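Fructose-bisphosphate aldolase (Plasmodium falciparum, PDB 4TR9) is a class I fructose-bisphosphate aldolase, a TIM-barrel enzyme found in this crystal as an assembly of four subunits. Local coordinates at residues K28-G33 with G233-P238; L169-T174 with T213-S218; C219-L224 with V229-A234. One frame throughout, in Å; residues are numbered along the deposited sequence. Where two conformers were deposited one is given.

Contact 1. Residues K28-G33 with G233-P238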
ATOM      1  N   LYS A  28     -27.157   7.485  17.881  1.00 48.03           N
ATOM      2  CA  LYS A  28     -28.609   7.475  18.014  1.00 45.77           C
ATOM      3  C   LYS A  28     -29.247   6.424  17.107  1.00 42.45           C
ATOM      4  O   LYS A  28     -30.285   5.851  17.440  1.00 45.50           O
ATOM      5  CB  LYS A  28     -29.170   8.864  17.705  1.00 44.47           C
ATOM      6  CG  LYS A  28     -30.658   9.032  17.969  1.00 48.81           C
ATOM      7  CD  LYS A  28     -31.020  10.506  18.084  1.00 64.86           C
ATOM      8  CE  LYS A  28     -30.439  11.314  16.932  1.00 62.47           C
ATOM      9  NZ  LYS A  28     -30.670  12.777  17.092  1.00 67.51           N
ATOM     10  N   LEU A  29     -28.616   6.169  15.964  1.00 45.52           N
ATOM     11  CA  LEU A  29     -29.096   5.150  15.035  1.00 41.15           C
ATOM     12  C   LEU A  29     -28.903   3.747  15.603  1.00 40.58           C
ATOM     13  O   LEU A  29     -29.629   2.819  15.249  1.00 36.70           O
ATOM     14  CB  LEU A  29     -28.383   5.270  13.687  1.00 37.96           C
ATOM     15  CG  LEU A  29     -28.828   6.415  12.778  1.00 36.31           C
ATOM     16  CD1 LEU A  29     -27.955   6.480  11.534  1.00 33.21           C
ATOM     17  CD2 LEU A  29     -30.291   6.253  12.401  1.00 33.18           C
ATOM     18  N   VAL A  30     -27.919   3.597  16.483  1.00 42.23           N
ATOM     19  CA  VAL A  30     -27.662   2.316  17.128  1.00 41.81           C
ATOM     20  C   VAL A  30     -28.035   2.374  18.607  1.00 46.63           C
ATOM     21  O   VAL A  30     -27.408   1.721  19.444  1.00 46.13           O
ATOM     22  CB  VAL A  30     -26.187   1.889  16.977  1.00 43.30           C
ATOM     23  CG1 VAL A  30     -25.882   1.546  15.526  1.00 32.98           C
ATOM     24  CG2 VAL A  30     -25.255   2.982  17.480  1.00 42.82           C
ATOM     25  N   GLN A  31     -29.063   3.159  18.916  1.00 53.60           N
ATOM     26  CA  GLN A  31     -29.559   3.290  20.283  1.00 49.37           C
ATOM     27  C   GLN A  31     -30.021   1.933  20.808  1.00 49.70           C
ATOM     28  O   GLN A  31     -30.409   1.063  20.029  1.00 43.71           O
ATOM     29  CB  GLN A  31     -30.699   4.312  20.344  1.00 59.75           C
ATOM     30  CG  GLN A  31     -31.014   4.830  21.742  1.00 81.33           C
ATOM     31  CD  GLN A  31     -32.059   5.933  21.740  1.00 80.44           C
ATOM     32  OE1 GLN A  31     -32.694   6.203  20.719  1.00 71.39           O
ATOM     33  NE2 GLN A  31     -32.239   6.579  22.886  1.00 78.50           N
ATOM     34  N   ALA A  32     -29.972   1.765  22.128  1.00 50.95           N
ATOM     35  CA  ALA A  32     -30.253   0.484  22.771  1.00 48.10           C
ATOM     36  C   ALA A  32     -31.596  -0.114  22.356  1.00 38.28           C
ATOM     37  O   ALA A  32     -32.651   0.472  22.595  1.00 44.70           O
ATOM     38  CB  ALA A  32     -30.200   0.641  24.286  1.00 50.00           C
ATOM     39  N   GLY A  33     -31.540  -1.283  21.727  1.00 41.79           N
ATOM     40  CA  GLY A  33     -32.735  -2.012  21.348  1.00 39.16           C
ATOM     41  C   GLY A  33     -33.332  -1.609  20.013  1.00 39.99           C
ATOM     42  O   GLY A  33     -34.302  -2.214  19.557  1.00 44.18           O
ATOM     43  N   GLY A 233     -18.451   9.030  13.642  1.00 35.38           N
ATOM     44  CA  GLY A 233     -19.619   9.481  12.911  1.00 35.18           C
ATOM     45  C   GLY A 233     -19.976   8.576  11.748  1.00 33.58           C
ATOM     46  O   GLY A 233     -20.628   9.003  10.797  1.00 37.78           O
ATOM     47  N   ALA A 234     -19.551   7.320  11.822  1.00 33.25           N
ATOM     48  CA  ALA A 234     -19.809   6.374  10.745  1.00 37.56           C
ATOM     49  C   ALA A 234     -20.434   5.085  11.266  1.00 34.57           C
ATOM     50  O   ALA A 234     -20.451   4.834  12.471  1.00 28.77           O
ATOM     51  CB  ALA A 234     -18.523   6.072   9.990  1.00 30.35           C
ATOM     52  N   LEU A 235     -20.953   4.277  10.348  1.00 37.08           N
ATOM     53  CA  LEU A 235     -21.502   2.970  10.689  1.00 38.54           C
ATOM     54  C   LEU A 235     -21.022   1.922   9.693  1.00 38.08           C
ATOM     55  O   LEU A 235     -20.682   2.245   8.555  1.00 35.30           O
ATOM     56  CB  LEU A 235     -23.032   3.010  10.717  1.00 34.87           C
ATOM     57  CG  LEU A 235     -23.693   3.786  11.860  1.00 34.14           C
ATOM     58  CD1 LEU A 235     -25.208   3.764  11.714  1.00 34.10           C
ATOM     59  CD2 LEU A 235     -23.275   3.225  13.213  1.00 34.28           C
ATOM     60  N   LEU A 236     -20.994   0.668  10.127  1.00 37.40           N
ATOM     61  CA  LEU A 236     -20.565  -0.429   9.269  1.00 38.65           C
ATOM     62  C   LEU A 236     -21.721  -1.379   8.990  1.00 37.92           C
ATOM     63  O   LEU A 236     -22.420  -1.805   9.909  1.00 37.37           O
ATOM     64  CB  LEU A 236     -19.401  -1.188   9.908  1.00 30.94           C
ATOM     65  CG  LEU A 236     -18.823  -2.369   9.124  1.00 37.24           C
ATOM     66  CD1 LEU A 236     -18.234  -1.906   7.801  1.00 31.98           C
ATOM     67  CD2 LEU A 236     -17.778  -3.103   9.953  1.00 40.35           C
ATOM     68  N   LYS A 237     -21.921  -1.711   7.719  1.00 30.37           N
ATOM     69  CA  LYS A 237     -22.962  -2.657   7.337  1.00 38.11           C
ATOM     70  C   LYS A 237     -22.362  -3.860   6.616  1.00 40.35           C
ATOM     71  O   LYS A 237     -22.398  -3.936   5.388  1.00 46.67           O
ATOM     72  CB  LYS A 237     -24.016  -1.979   6.457  1.00 40.96           C
ATOM     73  CG  LYS A 237     -25.228  -2.848   6.150  1.00 46.77           C
ATOM     74  CD  LYS A 237     -26.284  -2.079   5.375  1.00 45.07           C
ATOM     75  CE  LYS A 237     -27.493  -2.950   5.074  1.00 51.89           C
ATOM     76  NZ  LYS A 237     -28.566  -2.190   4.375  1.00 61.77           N
ATOM     77  N   PRO A 238     -21.795  -4.803   7.381  1.00 39.42           N
ATOM     78  CA  PRO A 238     -21.189  -6.000   6.803  1.00 40.06           C
ATOM     79  C   PRO A 238     -22.146  -7.182   6.815  1.00 46.39           C
ATOM     80  O   PRO A 238     -23.251  -7.080   7.349  1.00 46.18           O
ATOM     81  CB  PRO A 238     -20.009  -6.253   7.733  1.00 37.85           C
ATOM     82  CG  PRO A 238     -20.553  -5.855   9.078  1.00 33.84           C
ATOM     83  CD  PRO A 238     -21.561  -4.739   8.834  1.00 36.49           C
TER

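Contact 2. Residues L169-T174 with T213-S218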
ATOM      1  N   LEU A 169      -7.590  -6.420  -6.440  1.00 37.99           N
ATOM      2  CA  LEU A 169      -8.168  -5.320  -7.199  1.00 38.92           C
ATOM      3  C   LEU A 169      -9.619  -5.094  -6.787  1.00 34.93           C
ATOM      4  O   LEU A 169     -10.066  -3.955  -6.649  1.00 28.73           O
ATOM      5  CB  LEU A 169      -8.075  -5.594  -8.703  1.00 37.06           C
ATOM      6  CG  LEU A 169      -8.693  -4.550  -9.636  1.00 39.49           C
ATOM      7  CD1 LEU A 169      -8.136  -3.166  -9.341  1.00 38.91           C
ATOM      8  CD2 LEU A 169      -8.450  -4.926 -11.090  1.00 44.03           C
ATOM      9  N   SER A 170     -10.347  -6.188  -6.583  1.00 45.49           N
ATOM     10  CA  SER A 170     -11.739  -6.115  -6.159  1.00 37.54           C
ATOM     11  C   SER A 170     -11.861  -5.537  -4.755  1.00 35.39           C
ATOM     12  O   SER A 170     -12.726  -4.702  -4.491  1.00 32.31           O
ATOM     13  CB  SER A 170     -12.385  -7.500  -6.208  1.00 41.14           C
ATOM     14  OG  SER A 170     -13.694  -7.470  -5.667  1.00 45.45           O
ATOM     15  N   ILE A 171     -10.986  -5.989  -3.862  1.00 43.51           N
ATOM     16  CA  ILE A 171     -11.016  -5.565  -2.468  1.00 38.00           C
ATOM     17  C   ILE A 171     -10.658  -4.090  -2.318  1.00 34.96           C
ATOM     18  O   ILE A 171     -11.299  -3.362  -1.559  1.00 40.43           O
ATOM     19  CB  ILE A 171     -10.055  -6.412  -1.608  1.00 41.15           C
ATOM     20  CG1 ILE A 171     -10.483  -7.881  -1.622  1.00 39.79           C
ATOM     21  CG2 ILE A 171     -10.004  -5.892  -0.179  1.00 35.75           C
ATOM     22  CD1 ILE A 171      -9.574  -8.790  -0.829  1.00 40.46           C
ATOM     23  N   HIS A 172      -9.642  -3.647  -3.052  1.00 38.66           N
ATOM     24  CA  HIS A 172      -9.150  -2.282  -2.902  1.00 42.45           C
ATOM     25  C   HIS A 172     -10.072  -1.260  -3.562  1.00 41.89           C
ATOM     26  O   HIS A 172     -10.244  -0.155  -3.050  1.00 40.42           O
ATOM     27  CB  HIS A 172      -7.738  -2.147  -3.472  1.00 48.19           C
ATOM     28  CG  HIS A 172      -7.036  -0.901  -3.031  1.00 57.27           C
ATOM     29  ND1 HIS A 172      -6.813  -0.605  -1.704  1.00 57.83           N
ATOM     30  CD2 HIS A 172      -6.517   0.131  -3.739  1.00 58.80           C
ATOM     31  CE1 HIS A 172      -6.182   0.552  -1.612  1.00 58.69           C
ATOM     32  NE2 HIS A 172      -5.991   1.019  -2.833  1.00 59.96           N
ATOM     33  N   GLU A 173     -10.656  -1.624  -4.700  1.00 37.65           N
ATOM     34  CA  GLU A 173     -11.631  -0.757  -5.352  1.00 44.29           C
ATOM     35  C   GLU A 173     -12.868  -0.606  -4.474  1.00 38.85           C
ATOM     36  O   GLU A 173     -13.439   0.480  -4.368  1.00 38.03           O
ATOM     37  CB  GLU A 173     -12.014  -1.304  -6.732  1.00 42.07           C
ATOM     38  CG  GLU A 173     -13.343  -0.785  -7.279  1.00 43.06           C
ATOM     39  CD  GLU A 173     -13.361   0.718  -7.516  1.00 52.10           C
ATOM     40  OE1 GLU A 173     -12.284   1.351  -7.495  1.00 55.83           O
ATOM     41  OE2 GLU A 173     -14.462   1.270  -7.727  1.00 55.62           O
ATOM     42  N   THR A 174     -13.271  -1.705  -3.843  1.00 40.75           N
ATOM     43  CA  THR A 174     -14.365  -1.681  -2.883  1.00 36.31           C
ATOM     44  C   THR A 174     -14.026  -0.766  -1.714  1.00 34.42           C
ATOM     45  O   THR A 174     -14.813   0.105  -1.344  1.00 34.74           O
ATOM     46  CB  THR A 174     -14.681  -3.093  -2.352  1.00 38.33           C
ATOM     47  OG1 THR A 174     -15.367  -3.843  -3.361  1.00 44.34           O
ATOM     48  CG2 THR A 174     -15.549  -3.017  -1.105  1.00 34.44           C
ATOM     49  N   THR A 213     -13.601 -12.062   5.218  1.00 37.93           N
ATOM     50  CA  THR A 213     -14.224 -10.893   5.827  1.00 33.50           C
ATOM     51  C   THR A 213     -13.209 -10.094   6.636  1.00 35.33           C
ATOM     52  O   THR A 213     -13.201  -8.864   6.599  1.00 34.79           O
ATOM     53  CB  THR A 213     -15.403 -11.287   6.735  1.00 30.67           C
ATOM     54  OG1 THR A 213     -16.349 -12.057   5.982  1.00 35.77           O
ATOM     55  CG2 THR A 213     -16.091 -10.049   7.287  1.00 26.57           C
ATOM     56  N   GLN A 214     -12.347 -10.801   7.358  1.00 38.16           N
ATOM     57  CA  GLN A 214     -11.299 -10.163   8.145  1.00 35.70           C
ATOM     58  C   GLN A 214     -10.323  -9.407   7.247  1.00 38.73           C
ATOM     59  O   GLN A 214      -9.866  -8.316   7.588  1.00 40.03           O
ATOM     60  CB  GLN A 214     -10.555 -11.203   8.985  1.00 40.21           C
ATOM     61  CG  GLN A 214      -9.394 -10.644   9.789  1.00 48.53           C
ATOM     62  CD  GLN A 214      -8.733 -11.692  10.662  1.00 49.31           C
ATOM     63  OE1 GLN A 214      -9.311 -12.746  10.933  1.00 46.43           O
ATOM     64  NE2 GLN A 214      -7.515 -11.408  11.106  1.00 51.16           N
ATOM     65  N   LYS A 215     -10.013  -9.992   6.094  1.00 41.43           N
ATOM     66  CA  LYS A 215      -9.093  -9.378   5.143  1.00 41.56           C
ATOM     67  C   LYS A 215      -9.711  -8.146   4.489  1.00 32.89           C
ATOM     68  O   LYS A 215      -9.048  -7.122   4.320  1.00 37.85           O
ATOM     69  CB  LYS A 215      -8.678 -10.389   4.071  1.00 44.71           C
ATOM     70  CG  LYS A 215      -7.703  -9.841   3.041  1.00 48.75           C
ATOM     71  CD  LYS A 215      -7.443 -10.855   1.939  1.00 54.63           C
ATOM     72  CE  LYS A 215      -6.444 -10.327   0.922  1.00 65.99           C
ATOM     73  NZ  LYS A 215      -5.106 -10.077   1.528  1.00 72.99           N
ATOM     74  N   VAL A 216     -10.984  -8.253   4.122  1.00 37.86           N
ATOM     75  CA  VAL A 216     -11.692  -7.150   3.482  1.00 35.52           C
ATOM     76  C   VAL A 216     -11.864  -5.973   4.439  1.00 34.76           C
ATOM     77  O   VAL A 216     -11.560  -4.832   4.086  1.00 32.94           O
ATOM     78  CB  VAL A 216     -13.075  -7.592   2.964  1.00 39.64           C
ATOM     79  CG1 VAL A 216     -13.872  -6.391   2.478  1.00 37.21           C
ATOM     80  CG2 VAL A 216     -12.920  -8.616   1.849  1.00 38.48           C
ATOM     81  N   LEU A 217     -12.340  -6.256   5.650  1.00 37.65           N
ATOM     82  CA  LEU A 217     -12.563  -5.215   6.649  1.00 31.79           C
ATOM     83  C   LEU A 217     -11.275  -4.479   7.007  1.00 34.46           C
ATOM     84  O   LEU A 217     -11.295  -3.280   7.285  1.00 33.52           O
ATOM     85  CB  LEU A 217     -13.194  -5.809   7.911  1.00 36.00           C
ATOM     86  CG  LEU A 217     -14.664  -6.222   7.791  1.00 37.78           C
ATOM     87  CD1 LEU A 217     -15.211  -6.666   9.139  1.00 32.87           C
ATOM     88  CD2 LEU A 217     -15.499  -5.087   7.214  1.00 29.91           C
ATOM     89  N   SER A 218     -10.157  -5.198   6.998  1.00 34.21           N
ATOM     90  CA  SER A 218      -8.859  -4.594   7.275  0.59 35.40           C
ATOM     91  C   SER A 218      -8.507  -3.556   6.215  1.00 36.68           C
ATOM     92  O   SER A 218      -7.967  -2.495   6.523  1.00 38.39           O
ATOM     93  CB  SER A 218      -7.770  -5.666   7.346  0.59 39.67           C
ATOM     94  OG  SER A 218      -6.493  -5.083   7.535  0.59 37.44           O
TER

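Contact 3. Residues C219-L224 with V229-A234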
ATOM      1  N   CYS A 219      -8.821  -3.873   4.963  1.00 32.68           N
ATOM      2  CA  CYS A 219      -8.542  -2.973   3.851  1.00 39.26           C
ATOM      3  C   CYS A 219      -9.556  -1.834   3.794  1.00 39.00           C
ATOM      4  O   CYS A 219      -9.222  -0.713   3.408  1.00 34.44           O
ATOM      5  CB  CYS A 219      -8.538  -3.742   2.529  1.00 34.17           C
ATOM      6  SG  CYS A 219      -8.071  -2.753   1.092  1.00 86.43           S
ATOM      7  N   VAL A 220     -10.794  -2.127   4.182  1.00 35.29           N
ATOM      8  CA  VAL A 220     -11.851  -1.121   4.189  1.00 36.91           C
ATOM      9  C   VAL A 220     -11.533  -0.007   5.180  1.00 32.39           C
ATOM     10  O   VAL A 220     -11.532   1.170   4.821  1.00 36.18           O
ATOM     11  CB  VAL A 220     -13.222  -1.739   4.533  1.00 33.00           C
ATOM     12  CG1 VAL A 220     -14.225  -0.652   4.889  1.00 35.33           C
ATOM     13  CG2 VAL A 220     -13.732  -2.578   3.371  1.00 30.79           C
ATOM     14  N   PHE A 221     -11.253  -0.382   6.424  1.00 37.33           N
ATOM     15  CA  PHE A 221     -10.920   0.595   7.454  1.00 37.33           C
ATOM     16  C   PHE A 221      -9.601   1.298   7.159  1.00 42.04           C
ATOM     17  O   PHE A 221      -9.419   2.462   7.517  1.00 39.94           O
ATOM     18  CB  PHE A 221     -10.867  -0.070   8.830  1.00 32.67           C
ATOM     19  CG  PHE A 221     -12.215  -0.254   9.463  1.00 34.82           C
ATOM     20  CD1 PHE A 221     -12.782   0.759  10.216  1.00 31.92           C
ATOM     21  CD2 PHE A 221     -12.918  -1.435   9.297  1.00 37.43           C
ATOM     22  CE1 PHE A 221     -14.027   0.597  10.798  1.00 30.29           C
ATOM     23  CE2 PHE A 221     -14.162  -1.604   9.876  1.00 37.20           C
ATOM     24  CZ  PHE A 221     -14.717  -0.586  10.627  1.00 33.08           C
ATOM     25  N   LYS A 222      -8.682   0.591   6.510  1.00 30.93           N
ATOM     26  CA  LYS A 222      -7.424   1.195   6.095  1.00 34.58           C
ATOM     27  C   LYS A 222      -7.700   2.348   5.143  1.00 31.79           C
ATOM     28  O   LYS A 222      -7.209   3.458   5.339  1.00 35.94           O
ATOM     29  CB  LYS A 222      -6.509   0.163   5.433  1.00 37.74           C
ATOM     30  CG  LYS A 222      -5.168   0.719   4.977  1.00 35.14           C
ATOM     31  CD  LYS A 222      -4.417   1.368   6.129  1.00 40.74           C
ATOM     32  CE  LYS A 222      -2.969   1.653   5.760  1.00 41.41           C
ATOM     33  NZ  LYS A 222      -2.843   2.552   4.579  1.00 48.17           N
ATOM     34  N   ALA A 223      -8.507   2.081   4.121  1.00 33.90           N
ATOM     35  CA  ALA A 223      -8.893   3.108   3.163  1.00 36.59           C
ATOM     36  C   ALA A 223      -9.697   4.213   3.844  1.00 35.35           C
ATOM     37  O   ALA A 223      -9.638   5.374   3.440  1.00 33.09           O
ATOM     38  CB  ALA A 223      -9.690   2.498   2.021  1.00 27.43           C
ATOM     39  N   LEU A 224     -10.442   3.846   4.883  1.00 36.17           N
ATOM     40  CA  LEU A 224     -11.257   4.812   5.612  1.00 34.29           C
ATOM     41  C   LEU A 224     -10.405   5.837   6.351  1.00 37.03           C
ATOM     42  O   LEU A 224     -10.747   7.019   6.396  1.00 40.85           O
ATOM     43  CB  LEU A 224     -12.187   4.101   6.598  1.00 34.00           C
ATOM     44  CG  LEU A 224     -13.461   3.485   6.015  1.00 28.85           C
ATOM     45  CD1 LEU A 224     -14.318   2.882   7.115  1.00 31.96           C
ATOM     46  CD2 LEU A 224     -14.251   4.518   5.224  1.00 30.34           C
ATOM     47  N   VAL A 229     -11.881   9.622   7.417  1.00 39.21           N
ATOM     48  CA  VAL A 229     -13.272   9.484   7.824  1.00 41.83           C
ATOM     49  C   VAL A 229     -13.389   9.289   9.330  1.00 39.46           C
ATOM     50  O   VAL A 229     -12.758   8.403   9.904  1.00 38.05           O
ATOM     51  CB  VAL A 229     -13.954   8.313   7.096  1.00 40.82           C
ATOM     52  CG1 VAL A 229     -15.182   7.839   7.860  1.00 36.83           C
ATOM     53  CG2 VAL A 229     -14.330   8.736   5.697  1.00 38.11           C
ATOM     54  N   LEU A 230     -14.195  10.137   9.961  1.00 36.08           N
ATOM     55  CA  LEU A 230     -14.440  10.046  11.393  1.00 31.79           C
ATOM     56  C   LEU A 230     -15.210   8.772  11.715  1.00 31.52           C
ATOM     57  O   LEU A 230     -16.379   8.636  11.355  1.00 35.72           O
ATOM     58  CB  LEU A 230     -15.211  11.272  11.882  1.00 34.04           C
ATOM     59  CG  LEU A 230     -15.346  11.443  13.396  1.00 38.69           C
ATOM     60  CD1 LEU A 230     -13.992  11.752  14.015  1.00 31.01           C
ATOM     61  CD2 LEU A 230     -16.353  12.531  13.726  1.00 30.70           C
ATOM     62  N   LEU A 231     -14.548   7.837  12.389  1.00 32.15           N
ATOM     63  CA  LEU A 231     -15.166   6.560  12.729  1.00 35.97           C
ATOM     64  C   LEU A 231     -16.310   6.746  13.718  1.00 34.75           C
ATOM     65  O   LEU A 231     -17.264   5.967  13.725  1.00 33.32           O
ATOM     66  CB  LEU A 231     -14.126   5.594  13.301  1.00 34.37           C
ATOM     67  CG  LEU A 231     -13.036   5.124  12.336  1.00 31.44           C
ATOM     68  CD1 LEU A 231     -12.078   4.165  13.027  1.00 31.86           C
ATOM     69  CD2 LEU A 231     -13.655   4.475  11.109  1.00 29.98           C
ATOM     70  N   GLU A 232     -16.214   7.783  14.545  1.00 37.60           N
ATOM     71  CA  GLU A 232     -17.252   8.079  15.526  1.00 35.78           C
ATOM     72  C   GLU A 232     -18.557   8.496  14.853  1.00 39.02           C
ATOM     73  O   GLU A 232     -19.638   8.338  15.420  1.00 40.40           O
ATOM     74  CB  GLU A 232     -16.789   9.181  16.484  1.00 36.64           C
ATOM     75  CG  GLU A 232     -15.633   8.791  17.395  1.00 35.87           C
ATOM     76  CD  GLU A 232     -14.275   8.997  16.752  1.00 43.82           C
ATOM     77  OE1 GLU A 232     -14.160   8.831  15.519  1.00 46.50           O
ATOM     78  OE2 GLU A 232     -13.320   9.332  17.484  1.00 40.23           O
ATOM     79  N   GLY A 233     -18.451   9.030  13.642  1.00 35.38           N
ATOM     80  CA  GLY A 233     -19.619   9.481  12.911  1.00 35.18           C
ATOM     81  C   GLY A 233     -19.976   8.576  11.748  1.00 33.58           C
ATOM     82  O   GLY A 233     -20.628   9.003  10.797  1.00 37.78           O
ATOM     83  N   ALA A 234     -19.551   7.320  11.822  1.00 33.25           N
ATOM     84  CA  ALA A 234     -19.809   6.374  10.745  1.00 37.56           C
ATOM     85  C   ALA A 234     -20.434   5.085  11.266  1.00 34.57           C
ATOM     86  O   ALA A 234     -20.451   4.834  12.471  1.00 28.77           O
ATOM     87  CB  ALA A 234     -18.523   6.072   9.990  1.00 30.35           C
TER

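Contact 1. Residues K28-G33 with G233-P238
Leu-29 and Leu-235 face each other with the same side-chain shape: in both, CG lies opposite the carbonyl carbon and beside the backbone N (chi1 -76° and -70°), and chi2 near 180° extends the chain outward. The two side chains meet at a slant, with Leu-29 CD1 3.9 Å from Leu-235 CD1. The same methyl of Leu-235 also sits over the root of its partner, 4.0 Å from Leu-29 CB. The other branch of Leu-235 serves Val-30: its CD2 lies 3.9 Å from Val-30 CG1, and these two side chains run antiparallel alongside each other. Leu-235 is thus forked between two consecutive residues, one methyl for each, and the backbones stay well apart, Val-30 CA and Leu-235 CA being 8.9 Å from each other.

Leu-235 opens strand 235-236 and has backbone hydrogen bonds to Pro-192 and Val-194 of the neighbouring strand 191-198. Leu-29 also packs on Ile-109 and Phe-150, the first residues of strands 109-113 and 150-157, and its carbonyl O is hydrogen-bonded to Ser-80 OG. The contact accordingly lies across the N-terminal mouth of the barrel, where the chain leaves helix 16-29 on its way to strand 35-39. Two residues beyond Leu-235, Lys-237 belongs to the pocket that holds N'-[(E)-(2,4-dichlorophenyl)methylidene]-3,4-dihydroxybenzohydrazide, but the Leu-235 side chain is about 13 Å from that ligand.

All three touching side chains are aliphatic and buried, so what joins the segments is dispersion and the exclusion of water, with no directional bond to fix their mutual angle.

Contact 2. Residues L169-T174 with T213-S218
Ile-171 and Lys-215 lie roughly perpendicular, the tip of the isoleucine meeting the aliphatic shaft of the lysine. Ile-171 CD1 is 3.9 Å from Lys-215 CE and 4.1 Å from Lys-215 CD, so one methyl rests against two consecutive methylenes. The lysine runs fully extended as far as CE and bends only at its last torsion (chi4 63°), which turns NZ out of the line of the shaft while the methylenes stay on the isoleucine. That ammonium forms a long, weak ion pair with Asp-168 of the fourth subunit.

Both branches of Ile-171 reach Val-216. Ile-171 CG2 comes within 4.2 Å of Val-216 CA, while Ile-171 CD1, the methyl already on the lysine, is 4.3 Å from Val-216 CG2, so the isoleucine meets the valine at both backbone and side-chain level. The helices are close here, with Ile-171 CA and Val-216 CA 6.2 Å apart.

Thr-174, one turn along, points its CB toward the second helix but turns its hydroxyl back onto its own: OG1 donates to Ser-170 O at 3.0 Å. That carbonyl also accepts from Thr-174 N, the two donors coming in one on each face of the peptide plane.

Leu-157 of strand 150-157 lies beneath, touched by Ile-171, Thr-174 and Val-216 alike, while Tyr-7 of the third subunit packs on Ile-171 and Lys-215. Helix 168-187 follows strand 150-157 in the chain and helix 206-226 follows strand 191-198, the next strand of the sheet. Neighbouring helices packed side by side over parallel strands are characteristic of the outer layer of a TIM barrel.

Contact 3. Residues C219-L224 with V229-A234
Val-229 N donates to Leu-224 O at 3.0 Å, a bond nearly straight at the hydrogen (168°) and approaching close to the line of the carbonyl, so the end region of helix 206-226 is tied to the chain that has just turned away from it. The CB of Val-229 sits 3.5 Å from Leu-224 O, so the valine's own side chain starts right beside the oxygen its N-H bonds to. Alongside, the Leu-224 branch reaches over, with its CD2 4.2 Å from Val-229 CB.

Leu-231 makes the second point of attachment. Its first torsion sets CG beside the backbone N (chi1 -66°), and CD2 is the branch that faces the helix. There the methyl meets the edge of the Phe-221 ring, close to the ring plane, 3.9 Å from Phe-221 CE1; the two side chains are set at a slant. Leu-231 CD2 lies more loosely against Leu-224 CD1, at 4.4 Å.

Next to Leu-231, Glu-232 makes a salt bridge with Arg-266 of the third subunit, so the loop also borders a subunit interface. Phe-221 goes on to pack against the loop residues Val-268, Pro-269 and Leu-272. Helix 168-187 borders Val-229 through Ala-182 and Gln-186, Val-220 rests on Val-194 and Pro-196 of strand 191-198, and the loop itself leads from helix 206-226 into strand 235-236.

How the contacts relate
All three contacts bury apolar side chains, but at different depths. Contact 1 is deepest, about 10 Å from the centre of the chain to its own centre, and no other subunit touches it. Contacts 2 and 3 belong to the outer layer, both use helix 206-226 and both reach the third subunit. Contact 3 alone adds a backbone hydrogen bond between its segments; contact 2 instead brings in the methylenes of a lysine. Contacts 1 and 3 share Gly-233 and Ala-234, and Leu-236 CD2 packs on Phe-221 CE2 at 3.9 Å. Contacts 2 and 3 meet where Ile-171 CG2 lies 3.8 Å from Cys-219 CB.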